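Local coordinates for thioesterase domain-containing protein (Pseudomonas aeruginosa, PDB 1ZKI) that acts as a hotdog-fold thioesterase, probably hydrolysing the thioester bond of acyl-CoA substrates, at the interface of chains A and B. Residues are numbered along the deposited sequence; one frame, centred on the assembly and turned at random. Chains: chain A/B, hypothetical protein PA5202.

Contact 1 and contact 2 belong to one two-fold symmetric interface in which the sheets of chains A and B pack on each other; the centres of the C-alpha atoms of the two contacts are about 13 Å apart. Contact 1 holds the charged middle, where A:Lys123, A:Glu111, B:Lys123 and B:Glu111 meet around the axis; contact 2 lies farther out and is mostly apolar. Strands 76-85, 107-116 and 119-130 feed both. A:Asn84, B:Leu101 and A:Leu120 of contact 1 return in contact 2 with the chains exchanged, so symmetry repeats the outer patch on the opposite side of the charged centre. Both chains are thus held at middle and flanks together.

Contact 1: the interface of chains A and B. Residues chain A 84, 111, 120, 123-124; chain B 101, 111, 123, 125.
Sheet packs on sheet here, with A:Lys123 and A:Glu111 meeting B:Lys123 and B:Glu111 at the two-fold axis to tie the two chains of the deposited assembly together. The four side chains form a quartet of alternating charge. A:Lys123 NZ lies 2.7 Å from B:Glu111 OE1, and B:Lys123 NZ lies 2.6 Å from A:Glu111 OE1, both salt bridges across the contact. Each lysine also bridges the glutamate of its own chain, A:Lys123 NZ to A:Glu111 OE1 at 2.8 Å, approaching from above the carboxylate plane. A:Glu111 stands with CG between the backbone N and the carbonyl carbon (chi1 68°) and runs extended beyond it, crossing B:Lys123 at about a right angle. A:Lys123 NZ and B:Lys123 NZ are 4.2 Å apart, a repulsion the interposed carboxylates would offset. Waters close the network: water 1 joins A:Lys123 NZ, B:Glu111 OE1 and B:Gln125 OE1, water 2 spans both carboxylates, and water 3 links A:Glu111 OE2 to B:Lys123 NZ.

Beside the quartet, B:Gln125 reaches out extended, and its NE2 donates to A:Lys123 O at 2.9 Å (156° at H), coming from above the carbonyl plane. The same NE2 faces A:Asn84 ND2, a doubtful pair of nitrogens: the amide of A:Asn84 is probably modelled turned over, since its twin is built half a turn away, and OD1 would then face B:Gln125 NE2. B:Leu101 CD1 lies 3.7 Å from A:Lys123 CG, across the lysine's aliphatic stem, and its CB meets A:Leu120 CD2. Together the paired charges and the waters between them should help hold the sheets in register, in what may be the native oligomer of the thioesterase.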
loop_
_atom_site.group_PDB
_atom_site.type_symbol
_atom_site.label_atom_id
_atom_site.label_comp_id
_atom_site.label_asym_id
_atom_site.label_seq_id
_atom_site.Cartn_x
_atom_site.Cartn_y
_atom_site.Cartn_z
ATOM N N ASN A 84 1.169 -8.001 -0.033
ATOM C CA ASN A 84 0.263 -8.882 0.713
ATOM C C ASN A 84 -0.465 -9.758 -0.271
ATOM O O ASN A 84 -0.939 -9.274 -1.298
ATOM C CB ASN A 84 -0.789 -8.091 1.484
ATOM C CG ASN A 84 -0.352 -7.771 2.878
ATOM O OD1 ASN A 84 -0.716 -8.471 3.848
ATOM N ND2 ASN A 84 0.445 -6.742 2.996
ATOM N N GLU A 111 2.206 2.256 -5.619
ATOM C CA GLU A 111 1.364 1.191 -5.080
ATOM C C GLU A 111 0.837 0.371 -6.240
ATOM O O GLU A 111 0.867 0.833 -7.389
ATOM C CB GLU A 111 0.201 1.749 -4.248
ATOM C CG GLU A 111 -0.836 2.513 -5.053
ATOM C CD GLU A 111 -2.116 2.850 -4.247
ATOM O OE1 GLU A 111 -2.314 2.301 -3.141
ATOM O OE2 GLU A 111 -2.924 3.665 -4.738
ATOM N N LEU A 120 -9.947 -9.221 -5.327
ATOM C CA LEU A 120 -8.629 -8.681 -4.983
ATOM C C LEU A 120 -7.693 -9.827 -4.648
ATOM O O LEU A 120 -7.950 -10.604 -3.716
ATOM C CB LEU A 120 -8.716 -7.692 -3.813
ATOM C CG LEU A 120 -7.402 -7.041 -3.381
ATOM C CD1 LEU A 120 -6.749 -6.238 -4.492
ATOM C CD2 LEU A 120 -7.628 -6.144 -2.138
ATOM N N LYS A 123 -1.899 -6.926 -3.022
ATOM C CA LYS A 123 -1.761 -5.475 -2.925
ATOM C C LYS A 123 -0.338 -5.225 -2.465
ATOM O O LYS A 123 0.195 -5.983 -1.643
ATOM C CB LYS A 123 -2.731 -4.900 -1.891
ATOM C CG LYS A 123 -2.674 -3.362 -1.768
ATOM C CD LYS A 123 -3.510 -2.716 -2.882
ATOM C CE LYS A 123 -2.962 -1.360 -3.340
ATOM N NZ LYS A 123 -3.271 -0.261 -2.429
ATOM N N GLY A 124 0.296 -4.193 -3.011
ATOM C CA GLY A 124 1.660 -3.860 -2.553
ATOM C C GLY A 124 2.042 -2.410 -2.694
ATOM O O GLY A 124 1.298 -1.617 -3.285
ATOM N N LEU B 101 -8.840 -3.711 3.250
ATOM C CA LEU B 101 -8.892 -4.251 1.891
ATOM C C LEU B 101 -9.366 -5.686 1.858
ATOM O O LEU B 101 -9.872 -6.161 0.827
ATOM C CB LEU B 101 -7.505 -4.198 1.250
ATOM C CG LEU B 101 -6.886 -2.817 1.138
ATOM C CD1 LEU B 101 -5.497 -2.996 0.568
ATOM C CD2 LEU B 101 -7.752 -1.894 0.266
ATOM N N GLU B 111 -4.897 -0.754 4.360
ATOM C CA GLU B 111 -3.995 0.284 3.868
ATOM C C GLU B 111 -4.369 1.635 4.484
ATOM O O GLU B 111 -5.469 1.811 5.008
ATOM C CB GLU B 111 -4.031 0.372 2.348
ATOM C CG GLU B 111 -5.363 0.899 1.817
ATOM C CD GLU B 111 -5.363 1.191 0.302
ATOM O OE1 GLU B 111 -4.293 1.161 -0.347
ATOM O OE2 GLU B 111 -6.459 1.466 -0.218
ATOM N N LYS B 123 2.171 6.797 3.332
ATOM C CA LYS B 123 1.277 5.752 2.831
ATOM C C LYS B 123 1.747 4.455 3.442
ATOM O O LYS B 123 2.959 4.240 3.590
ATOM C CB LYS B 123 1.348 5.671 1.301
ATOM C CG LYS B 123 0.420 4.577 0.688
ATOM C CD LYS B 123 -1.027 5.061 0.618
ATOM C CE LYS B 123 -2.078 3.910 0.604
ATOM N NZ LYS B 123 -2.269 3.437 -0.769
ATOM N N GLN B 125 0.701 -0.015 4.472
ATOM C CA GLN B 125 -0.081 -1.219 4.304
ATOM C C GLN B 125 0.345 -2.181 5.384
ATOM O O GLN B 125 1.543 -2.312 5.652
ATOM C CB GLN B 125 0.218 -1.793 2.922
ATOM C CG GLN B 125 -0.493 -3.080 2.566
ATOM C CD GLN B 125 -0.109 -3.522 1.148
ATOM O OE1 GLN B 125 -0.079 -2.703 0.221
ATOM N NE2 GLN B 125 0.190 -4.804 0.978
HETATM O O HOH W 1 -1.599 -0.596 -0.364
HETATM O O HOH W 2 -5.262 2.828 -2.743
HETATM O O HOH W 3 -3.137 5.422 -2.333
#

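Contact 2: the interface of chains A and B. Residues chain A 101-102, 109, 127; chain B 84, 86, 120.
B:Ile86 and A:His102 make the main apolar contact of this outer part of the sheet-to-sheet interface. The CG2 methyl of B:Ile86 sits over one face of the imidazole, 3.6 Å from the ring centroid of A:His102, in a CH-pi contact. It is displaced toward the rim on the side of CG and ND1, and B:Ile86 CG2 is 3.4 Å from A:His102 ND1. The ring is presented by CG anti to the backbone N (chi1 -171°), and the two side chains slide past each other in opposite directions.

Further apolar packing surrounds this pair. A:Val109 CG2 lies 4.0 Å from B:Ile86 CG1, the two side chains crossing obliquely, while its CG1 meets the amide carbon of B:Asn84 tip to tip. Farther along, B:Leu120 CD2 rests 3.8 Å from A:Leu101 CB and also touches the backbone carbonyl O of that leucine.

A polar link accompanies these contacts. B:Asn84 ND2 donates to the hydroxyl A:Thr127 OG1 at 2.9 Å, nearly straight (169° at H), with the acceptor close to the amide plane. That bond should hold the rotation of the amide, while A:Val109 packs against its CG and ND2.

Loop residues B:Ile86 and A:Leu101, with side chains from the neighbouring strands, pack the flank of the interface, adding apolar grip and a directional bond that should help fix how the two thioesterase chains sit together.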
loop_
_atom_site.group_PDB
_atom_site.type_symbol
_atom_site.label_atom_id
_atom_site.label_comp_id
_atom_site.label_asym_id
_atom_site.label_seq_id
_atom_site.Cartn_x
_atom_site.Cartn_y
_atom_site.Cartn_z
ATOM N N LEU A 101 2.556 7.235 -6.508
ATOM C CA LEU A 101 1.957 8.082 -5.458
ATOM C C LEU A 101 2.783 9.336 -5.216
ATOM O O LEU A 101 2.261 10.361 -4.757
ATOM C CB LEU A 101 1.879 7.315 -4.139
ATOM C CG LEU A 101 0.981 6.076 -4.164
ATOM C CD1 LEU A 101 0.964 5.356 -2.823
ATOM C CD2 LEU A 101 -0.419 6.439 -4.590
ATOM N N HIS A 102 4.081 9.238 -5.476
ATOM C CA HIS A 102 4.970 10.386 -5.381
ATOM C C HIS A 102 6.167 10.206 -6.296
ATOM O O HIS A 102 6.774 9.141 -6.341
ATOM C CB HIS A 102 5.437 10.608 -3.946
ATOM C CG HIS A 102 6.173 11.895 -3.750
ATOM N ND1 HIS A 102 5.531 13.106 -3.597
ATOM C CD2 HIS A 102 7.499 12.160 -3.682
ATOM C CE1 HIS A 102 6.431 14.061 -3.440
ATOM N NE2 HIS A 102 7.632 13.515 -3.492
ATOM N N VAL A 109 7.512 6.645 -4.984
ATOM C CA VAL A 109 6.715 5.682 -4.242
ATOM C C VAL A 109 5.563 5.238 -5.133
ATOM O O VAL A 109 4.886 6.077 -5.770
ATOM C CB VAL A 109 6.165 6.282 -2.948
ATOM C CG1 VAL A 109 5.411 5.223 -2.132
ATOM C CG2 VAL A 109 7.306 6.892 -2.123
ATOM N N THR A 127 9.313 1.293 -3.385
ATOM C CA THR A 127 10.073 2.522 -3.502
ATOM C C THR A 127 11.073 2.276 -4.606
ATOM O O THR A 127 11.749 1.237 -4.627
ATOM C CB THR A 127 10.809 2.845 -2.197
ATOM O OG1 THR A 127 9.924 2.645 -1.090
ATOM C CG2 THR A 127 11.344 4.313 -2.189
ATOM N N ASN B 84 5.734 4.233 4.007
ATOM C CA ASN B 84 6.628 5.156 3.285
ATOM C C ASN B 84 6.362 6.579 3.713
ATOM O O ASN B 84 5.209 6.974 3.817
ATOM C CB ASN B 84 6.392 5.118 1.776
ATOM C CG ASN B 84 7.167 4.027 1.108
ATOM O OD1 ASN B 84 6.782 2.853 1.190
ATOM N ND2 ASN B 84 8.270 4.394 0.466
ATOM N N ILE B 86 6.658 10.435 2.707
ATOM C CA ILE B 86 6.675 11.166 1.447
ATOM C C ILE B 86 6.985 12.661 1.608
ATOM O O ILE B 86 7.742 13.228 0.808
ATOM C CB ILE B 86 5.348 10.903 0.694
ATOM C CG1 ILE B 86 5.336 9.450 0.203
ATOM C CG2 ILE B 86 5.134 11.872 -0.470
ATOM C CD1 ILE B 86 3.967 8.899 -0.018
ATOM N N LEU B 120 0.014 14.397 0.039
ATOM C CA LEU B 120 0.313 13.089 0.611
ATOM C C LEU B 120 1.547 13.189 1.500
ATOM O O LEU B 120 2.605 13.663 1.061
ATOM C CB LEU B 120 0.526 12.039 -0.493
ATOM C CG LEU B 120 0.698 10.582 -0.054
ATOM C CD1 LEU B 120 -0.516 10.124 0.720
ATOM C CD2 LEU B 120 0.903 9.696 -1.293
#